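Local coordinates for protein nidogen-1 (Mus musculus, PDB 1GL4) that forms part of basement membranes, where it associates tightly with laminin and binds collagen IV and perlecan, probably serving in cell-matrix interactions, at residues Y207-P212 with H221-Q226; V98-L103 with I177-S182. All blocks are in the same frame, centred on the assembly; numbering follows the deposited sequence.

Contact 1: residues Y207-P212 with H221-Q226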
ATOM      1  N   TYR A 207       9.041   9.851 -13.632  1.00 14.59           N
ATOM      2  CA  TYR A 207       9.269   8.417 -13.548  1.00 12.50           C
ATOM      3  C   TYR A 207      10.088   8.018 -14.770  1.00 13.44           C
ATOM      4  O   TYR A 207      10.055   8.697 -15.803  1.00 12.15           O
ATOM      5  CB  TYR A 207       7.936   7.656 -13.494  1.00 12.68           C
ATOM      6  CG  TYR A 207       7.012   7.887 -14.671  1.00 12.95           C
ATOM      7  CD1 TYR A 207       7.033   7.038 -15.772  1.00 13.05           C
ATOM      8  CD2 TYR A 207       6.122   8.963 -14.685  1.00 13.83           C
ATOM      9  CE1 TYR A 207       6.191   7.251 -16.865  1.00 14.15           C
ATOM     10  CE2 TYR A 207       5.281   9.189 -15.776  1.00 13.27           C
ATOM     11  CZ  TYR A 207       5.323   8.332 -16.860  1.00 14.20           C
ATOM     12  OH  TYR A 207       4.529   8.569 -17.959  1.00 15.87           O
ATOM     13  N   THR A 208      10.840   6.935 -14.647  1.00 12.03           N
ATOM     14  CA  THR A 208      11.687   6.484 -15.742  1.00 12.28           C
ATOM     15  C   THR A 208      11.208   5.190 -16.367  1.00 12.76           C
ATOM     16  O   THR A 208      10.827   4.260 -15.659  1.00 14.88           O
ATOM     17  CB  THR A 208      13.130   6.271 -15.257  1.00 12.70           C
ATOM     18  OG1 THR A 208      13.644   7.502 -14.743  1.00 13.32           O
ATOM     19  CG2 THR A 208      14.025   5.789 -16.411  1.00 12.42           C
ATOM     20  N   VAL A 209      11.230   5.139 -17.698  1.00 13.69           N
ATOM     21  CA  VAL A 209      10.828   3.945 -18.437  1.00 14.83           C
ATOM     22  C   VAL A 209      12.051   3.268 -19.058  1.00 14.37           C
ATOM     23  O   VAL A 209      12.770   3.873 -19.857  1.00 13.88           O
ATOM     24  CB  VAL A 209       9.840   4.278 -19.580  1.00 14.86           C
ATOM     25  CG1 VAL A 209       9.500   3.012 -20.356  1.00 17.38           C
ATOM     26  CG2 VAL A 209       8.572   4.906 -19.017  1.00 15.17           C
ATOM     27  N   MET A 210      12.290   2.016 -18.677  1.00 15.37           N
ATOM     28  CA  MET A 210      13.406   1.245 -19.215  1.00 17.61           C
ATOM     29  C   MET A 210      12.866   0.320 -20.309  1.00 17.62           C
ATOM     30  O   MET A 210      11.907  -0.427 -20.086  1.00 17.51           O
ATOM     31  CB  MET A 210      14.068   0.421 -18.112  1.00 19.91           C
ATOM     32  CG  MET A 210      14.694   1.250 -17.001  1.00 28.10           C
ATOM     33  SD  MET A 210      15.480   0.212 -15.738  1.00 38.21           S
ATOM     34  CE  MET A 210      17.079  -0.105 -16.521  1.00 35.46           C
ATOM     35  N   GLU A 211      13.481   0.380 -21.487  1.00 16.81           N
ATOM     36  CA  GLU A 211      13.068  -0.427 -22.636  1.00 17.57           C
ATOM     37  C   GLU A 211      13.206  -1.937 -22.408  1.00 19.46           C
ATOM     38  O   GLU A 211      14.020  -2.376 -21.599  1.00 17.44           O
ATOM     39  CB  GLU A 211      13.872  -0.005 -23.870  1.00 15.65           C
ATOM     40  CG  GLU A 211      13.542   1.397 -24.373  1.00 16.76           C
ATOM     41  CD  GLU A 211      12.188   1.463 -25.071  1.00 17.51           C
ATOM     42  OE1 GLU A 211      11.961   0.636 -25.978  1.00 16.68           O
ATOM     43  OE2 GLU A 211      11.358   2.335 -24.724  1.00 15.53           O
ATOM     44  N   PRO A 212      12.406  -2.746 -23.131  1.00 19.62           N
ATOM     45  CA  PRO A 212      12.397  -4.213 -23.040  1.00 22.90           C
ATOM     46  C   PRO A 212      13.785  -4.826 -22.926  1.00 26.36           C
ATOM     47  O   PRO A 212      14.668  -4.546 -23.736  1.00 25.83           O
ATOM     48  CB  PRO A 212      11.683  -4.633 -24.320  1.00 21.09           C
ATOM     49  CG  PRO A 212      10.693  -3.543 -24.502  1.00 21.65           C
ATOM     50  CD  PRO A 212      11.507  -2.294 -24.210  1.00 20.46           C
ATOM     51  N   HIS A 221      14.164   6.554 -20.770  1.00 11.71           N
ATOM     52  CA  HIS A 221      13.596   7.891 -20.915  1.00 11.69           C
ATOM     53  C   HIS A 221      12.642   8.240 -19.773  1.00 11.93           C
ATOM     54  O   HIS A 221      11.911   7.388 -19.268  1.00 11.32           O
ATOM     55  CB  HIS A 221      12.878   8.012 -22.261  1.00 11.29           C
ATOM     56  CG  HIS A 221      12.082   6.800 -22.635  1.00 10.09           C
ATOM     57  ND1 HIS A 221      10.716   6.725 -22.475  1.00 11.28           N
ATOM     58  CD2 HIS A 221      12.462   5.619 -23.178  1.00 10.38           C
ATOM     59  CE1 HIS A 221      10.287   5.551 -22.906  1.00 11.12           C
ATOM     60  NE2 HIS A 221      11.328   4.861 -23.336  1.00 11.03           N
ATOM     61  N   THR A 222      12.655   9.509 -19.382  1.00 12.25           N
ATOM     62  CA  THR A 222      11.830   9.998 -18.287  1.00 13.93           C
ATOM     63  C   THR A 222      10.577  10.723 -18.752  1.00 14.72           C
ATOM     64  O   THR A 222      10.532  11.283 -19.852  1.00 15.43           O
ATOM     65  CB  THR A 222      12.630  10.958 -17.408  1.00 15.80           C
ATOM     66  OG1 THR A 222      13.067  12.069 -18.205  1.00 19.01           O
ATOM     67  CG2 THR A 222      13.838  10.253 -16.821  1.00 12.55           C
ATOM     68  N   HIS A 223       9.559  10.716 -17.898  1.00 13.70           N
ATOM     69  CA  HIS A 223       8.299  11.376 -18.207  1.00 14.78           C
ATOM     70  C   HIS A 223       7.754  11.966 -16.910  1.00 13.70           C
ATOM     71  O   HIS A 223       8.150  11.549 -15.824  1.00 13.23           O
ATOM     72  CB  HIS A 223       7.327  10.370 -18.831  1.00 16.82           C
ATOM     73  CG  HIS A 223       7.840   9.765 -20.103  1.00 21.35           C
ATOM     74  ND1 HIS A 223       7.871  10.456 -21.296  1.00 20.61           N
ATOM     75  CD2 HIS A 223       8.429   8.569 -20.346  1.00 22.35           C
ATOM     76  CE1 HIS A 223       8.461   9.714 -22.218  1.00 23.45           C
ATOM     77  NE2 HIS A 223       8.811   8.565 -21.667  1.00 23.11           N
ATOM     78  N   ILE A 224       6.860  12.939 -17.029  1.00 13.32           N
ATOM     79  CA  ILE A 224       6.310  13.618 -15.857  1.00 14.21           C
ATOM     80  C   ILE A 224       4.792  13.541 -15.773  1.00 13.90           C
ATOM     81  O   ILE A 224       4.109  13.585 -16.793  1.00 11.75           O
ATOM     82  CB  ILE A 224       6.673  15.122 -15.888  1.00 15.03           C
ATOM     83  CG1 ILE A 224       8.176  15.297 -16.088  1.00 18.78           C
ATOM     84  CG2 ILE A 224       6.209  15.807 -14.599  1.00 18.05           C
ATOM     85  CD1 ILE A 224       8.576  16.704 -16.518  1.00 20.61           C
ATOM     86  N   TYR A 225       4.267  13.416 -14.558  1.00 14.35           N
ATOM     87  CA  TYR A 225       2.820  13.422 -14.368  1.00 13.88           C
ATOM     88  C   TYR A 225       2.442  14.150 -13.090  1.00 14.79           C
ATOM     89  O   TYR A 225       3.257  14.287 -12.175  1.00 14.42           O
ATOM     90  CB  TYR A 225       2.196  12.009 -14.420  1.00 13.08           C
ATOM     91  CG  TYR A 225       2.733  10.908 -13.508  1.00 15.52           C
ATOM     92  CD1 TYR A 225       2.241   9.611 -13.631  1.00 14.75           C
ATOM     93  CD2 TYR A 225       3.724  11.141 -12.555  1.00 16.60           C
ATOM     94  CE1 TYR A 225       2.711   8.572 -12.842  1.00 14.26           C
ATOM     95  CE2 TYR A 225       4.206  10.095 -11.750  1.00 17.54           C
ATOM     96  CZ  TYR A 225       3.688   8.812 -11.907  1.00 16.88           C
ATOM     97  OH  TYR A 225       4.151   7.757 -11.150  1.00 18.46           O
ATOM     98  N   GLN A 226       1.215  14.657 -13.052  1.00 13.78           N
ATOM     99  CA  GLN A 226       0.731  15.389 -11.891  1.00 13.30           C
ATOM    100  C   GLN A 226      -0.427  14.661 -11.232  1.00 14.12           C
ATOM    101  O   GLN A 226      -1.434  14.364 -11.881  1.00 14.67           O
ATOM    102  CB  GLN A 226       0.262  16.793 -12.288  1.00 13.37           C
ATOM    103  CG  GLN A 226      -0.199  17.632 -11.094  1.00 16.43           C
ATOM    104  CD  GLN A 226      -0.817  18.961 -11.499  1.00 19.10           C
ATOM    105  OE1 GLN A 226      -1.907  19.005 -12.071  1.00 17.46           O
ATOM    106  NE2 GLN A 226      -0.118  20.051 -11.205  1.00 18.03           N
TER
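H221 NE2 donates a nearly straight hydrogen bond (169°) to E211 OE2, 2.9 Å away. The acceptor lies close to the imidazole plane and offers its anti lone pair, the one turned away from OE1; E211 lies in the loop just past the strand, and its chain is bent at chi2, which sets CD. On the same imidazole, ND1 is hydrogen-bonded to H223 NE2 at 2.8 Å, so carboxylate and two histidines form a chain, and both nitrogens of H221 are gripped. The carboxylate would be expected to favour a proton on NE2.

The backbones beneath run antiparallel. Y207 with H223 and V209 with H221 are hydrogen-bonded pairs, each exchanging two N-H...O bonds, the shortest from V209 N to H221 O at 2.8 Å. T208 with T222 between them is a non-hydrogen-bonded pair, where T208 OG1 meets T222 CG2 on the face that carries the two threonines.

The face of Y207, V209, H221 and H223 carries the packing. V209 CB lies 4.0 Å from the centroid of the H221 ring, an off-centre CH-pi contact, while V209 CG2 touches the H223 ring edge. CG of Y207 sits between backbone N and carbonyl carbon (chi1 58°), and the ring has H223 CA over one face; its OH comes within 3.4 Å of H223 CB. Y207 CD2 stands 3.6 Å above the centre of the Y225 ring, the two rings being inclined at 48°. Y225 OH is hydrogen-bonded to P104 O.

This is the loop end of a beta hairpin, strands 198-210 and 221-232, in the wall of the GFP-like nidogen G2 barrel, with an aromatic cluster of Y207, H223 and Y225.

Contact 2: residues V98-L103 with I177-S182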
ATOM      1  N   VAL A  98      -2.954  -3.727 -20.991  1.00 16.17           N
ATOM      2  CA  VAL A  98      -2.941  -2.525 -20.164  1.00 15.34           C
ATOM      3  C   VAL A  98      -1.948  -2.631 -19.006  1.00 15.97           C
ATOM      4  O   VAL A  98      -1.549  -1.620 -18.428  1.00 16.04           O
ATOM      5  CB  VAL A  98      -4.362  -2.232 -19.604  1.00 16.16           C
ATOM      6  CG1 VAL A  98      -4.678  -3.168 -18.432  1.00 14.90           C
ATOM      7  CG2 VAL A  98      -4.471  -0.774 -19.182  1.00 15.70           C
ATOM      8  N   GLY A  99      -1.547  -3.859 -18.688  1.00 15.28           N
ATOM      9  CA  GLY A  99      -0.618  -4.104 -17.597  1.00 14.16           C
ATOM     10  C   GLY A  99       0.645  -3.262 -17.553  1.00 14.37           C
ATOM     11  O   GLY A  99       0.973  -2.684 -16.517  1.00 13.35           O
ATOM     12  N   TYR A 100       1.372  -3.192 -18.662  1.00 12.94           N
ATOM     13  CA  TYR A 100       2.596  -2.409 -18.676  1.00 12.53           C
ATOM     14  C   TYR A 100       2.331  -0.907 -18.602  1.00 12.54           C
ATOM     15  O   TYR A 100       3.086  -0.174 -17.970  1.00 10.13           O
ATOM     16  CB  TYR A 100       3.429  -2.748 -19.917  1.00 13.47           C
ATOM     17  CG  TYR A 100       3.838  -4.205 -19.990  1.00 15.01           C
ATOM     18  CD1 TYR A 100       3.087  -5.127 -20.721  1.00 16.02           C
ATOM     19  CD2 TYR A 100       4.963  -4.667 -19.303  1.00 14.25           C
ATOM     20  CE1 TYR A 100       3.445  -6.472 -20.766  1.00 17.02           C
ATOM     21  CE2 TYR A 100       5.329  -6.009 -19.339  1.00 17.10           C
ATOM     22  CZ  TYR A 100       4.566  -6.905 -20.076  1.00 18.72           C
ATOM     23  OH  TYR A 100       4.929  -8.229 -20.125  1.00 18.03           O
ATOM     24  N   SER A 101       1.246  -0.449 -19.219  1.00 11.42           N
ATOM     25  CA  SER A 101       0.927   0.977 -19.199  1.00 11.35           C
ATOM     26  C   SER A 101       0.430   1.502 -17.851  1.00 12.03           C
ATOM     27  O   SER A 101       0.348   2.711 -17.658  1.00 10.83           O
ATOM     28  CB  SER A 101      -0.091   1.309 -20.296  1.00 12.77           C
ATOM     29  OG  SER A 101       0.501   1.150 -21.577  1.00 14.85           O
ATOM     30  N   LEU A 102       0.097   0.605 -16.926  1.00 12.15           N
ATOM     31  CA  LEU A 102      -0.364   1.018 -15.598  1.00 12.77           C
ATOM     32  C   LEU A 102       0.797   1.040 -14.593  1.00 12.87           C
ATOM     33  O   LEU A 102       0.635   1.471 -13.446  1.00 12.33           O
ATOM     34  CB  LEU A 102      -1.450   0.065 -15.086  1.00 13.22           C
ATOM     35  CG  LEU A 102      -2.749  -0.042 -15.894  1.00 13.41           C
ATOM     36  CD1 LEU A 102      -3.636  -1.114 -15.285  1.00 11.07           C
ATOM     37  CD2 LEU A 102      -3.461   1.299 -15.914  1.00 13.48           C
ATOM     38  N   LEU A 103       1.970   0.588 -15.031  1.00 11.56           N
ATOM     39  CA  LEU A 103       3.144   0.532 -14.157  1.00 12.38           C
ATOM     40  C   LEU A 103       3.504   1.812 -13.404  1.00 12.01           C
ATOM     41  O   LEU A 103       3.918   1.757 -12.247  1.00 11.78           O
ATOM     42  CB  LEU A 103       4.369   0.044 -14.943  1.00 11.11           C
ATOM     43  CG  LEU A 103       4.424  -1.470 -15.198  1.00 13.46           C
ATOM     44  CD1 LEU A 103       5.603  -1.810 -16.096  1.00  9.61           C
ATOM     45  CD2 LEU A 103       4.538  -2.205 -13.863  1.00 13.53           C
ATOM     46  N   ILE A 177       2.966   2.172 -22.861  1.00 14.66           N
ATOM     47  CA  ILE A 177       4.289   1.732 -22.444  1.00 14.90           C
ATOM     48  C   ILE A 177       4.546   0.438 -23.215  1.00 15.06           C
ATOM     49  O   ILE A 177       3.683  -0.439 -23.268  1.00 14.01           O
ATOM     50  CB  ILE A 177       4.339   1.494 -20.916  1.00 13.78           C
ATOM     51  CG1 ILE A 177       4.414   2.846 -20.206  1.00 12.02           C
ATOM     52  CG2 ILE A 177       5.535   0.628 -20.546  1.00 13.87           C
ATOM     53  CD1 ILE A 177       4.620   2.764 -18.738  1.00 14.80           C
ATOM     54  N   PRO A 178       5.725   0.316 -23.848  1.00 15.73           N
ATOM     55  CA  PRO A 178       6.086  -0.876 -24.626  1.00 16.49           C
ATOM     56  C   PRO A 178       5.946  -2.190 -23.861  1.00 16.07           C
ATOM     57  O   PRO A 178       6.263  -2.262 -22.681  1.00 14.79           O
ATOM     58  CB  PRO A 178       7.542  -0.611 -25.015  1.00 16.82           C
ATOM     59  CG  PRO A 178       7.601   0.892 -25.103  1.00 17.16           C
ATOM     60  CD  PRO A 178       6.815   1.307 -23.873  1.00 17.17           C
ATOM     61  N   TYR A 179       5.470  -3.224 -24.544  1.00 16.49           N
ATOM     62  CA  TYR A 179       5.325  -4.540 -23.931  1.00 18.57           C
ATOM     63  C   TYR A 179       6.696  -5.007 -23.438  1.00 16.35           C
ATOM     64  O   TYR A 179       7.687  -4.938 -24.172  1.00 16.26           O
ATOM     65  CB  TYR A 179       4.789  -5.552 -24.958  1.00 21.84           C
ATOM     66  CG  TYR A 179       3.279  -5.606 -25.102  1.00 26.58           C
ATOM     67  CD1 TYR A 179       2.482  -4.491 -24.828  1.00 28.70           C
ATOM     68  CD2 TYR A 179       2.648  -6.770 -25.548  1.00 28.39           C
ATOM     69  CE1 TYR A 179       1.093  -4.534 -24.996  1.00 27.94           C
ATOM     70  CE2 TYR A 179       1.264  -6.823 -25.720  1.00 29.42           C
ATOM     71  CZ  TYR A 179       0.493  -5.703 -25.443  1.00 28.78           C
ATOM     72  OH  TYR A 179      -0.871  -5.755 -25.618  1.00 26.17           O
ATOM     73  N   GLY A 180       6.753  -5.465 -22.191  1.00 14.38           N
ATOM     74  CA  GLY A 180       8.005  -5.956 -21.644  1.00 14.65           C
ATOM     75  C   GLY A 180       8.918  -4.916 -21.022  1.00 15.74           C
ATOM     76  O   GLY A 180       9.982  -5.255 -20.508  1.00 15.87           O
ATOM     77  N   ALA A 181       8.514  -3.652 -21.067  1.00 14.60           N
ATOM     78  CA  ALA A 181       9.315  -2.585 -20.485  1.00 14.54           C
ATOM     79  C   ALA A 181       9.115  -2.565 -18.969  1.00 15.48           C
ATOM     80  O   ALA A 181       8.184  -3.189 -18.449  1.00 15.96           O
ATOM     81  CB  ALA A 181       8.911  -1.241 -21.092  1.00 15.53           C
ATOM     82  N   SER A 182       9.997  -1.864 -18.263  1.00 13.98           N
ATOM     83  CA  SER A 182       9.903  -1.748 -16.810  1.00 14.34           C
ATOM     84  C   SER A 182       9.892  -0.264 -16.438  1.00 13.92           C
ATOM     85  O   SER A 182      10.219   0.585 -17.268  1.00 13.28           O
ATOM     86  CB  SER A 182      11.082  -2.464 -16.142  1.00 15.86           C
ATOM     87  OG  SER A 182      12.320  -1.995 -16.649  1.00 19.32           O
TER
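I177 N gives its hydrogen to S101 OG at 3.0 Å (159°), the one hydrogen bond between 98-103 and 177-182; S101 OG stands anti to its own carbonyl carbon, beside the backbone N. Next to this bond, the I177 side chain lies against the backbone of 100-101: CD1 reaches Y100 O at 3.4 Å, CB and CG2 press on the same oxygen, and CG2 meets Y100 CB at 4.0 Å. That carbonyl, covered by aliphatic carbon, is satisfied within its own segment by L103 N.

The Y100 ring lays one face against the turn that follows I177. G180 N sits over that face near the rim, 3.2 Å from CE2, and on the same side Y179 CA makes a CH-pi contact, 4.2 Å from the ring centroid. At the ring edge, Y100 CD2 comes within 3.6 Å of A181 O. The Y179 ring is near parallel to that of Y100 (29°) but slid aside, so they barely overlap.

The backbone groups met by this ring belong to a type II beta turn from P178 to A181, closed by A181 N to P178 O. G180 holds its third position with positive phi (86°), where a side chain would jam against the preceding carbonyl. In the GFP-like G2 barrel the turn leads into strand 182-195, while 98-103 belongs to the connection between strand 86-92 and helix 107-115.

Further out, L103 CD1 touches A181 O at 3.8 Å, and the L103 side chain also packs on V183, V258 and Y260. Y260 meets the Y100 ring edge-to-face, and S101 OG has a second, weak hydrogen bond with P175 O. Y269 OH is hydrogen-bonded to L102 O, and the L103 side chain lies about 7 Å from that of R268, a residue involved in perlecan binding.

Overall arrangement
Both contacts are partly buried and lie on the same side of the chain's centre, with centres 11 Å apart. Contact 1 joins sequence neighbours, two strands of one hairpin, through regular backbone bonds and a polar histidine-carboxylate chain; contact 2 brings together largely irregular segments far apart in sequence, the second running into strand 182-195, mostly through a tyrosine face, aliphatic carbon and a single hydrogen bond. They meet where strand 198-210 pairs with strand 182-195: M210 N probably bonds S182 O at 2.9 Å, and P212 packs on the carbonyl of Y179. P104 links them too, accepting the Y225 hydroxyl bond and touching I177. Contact 2 lies near R268, involved in perlecan binding; contact 1 lies away from annotated sites.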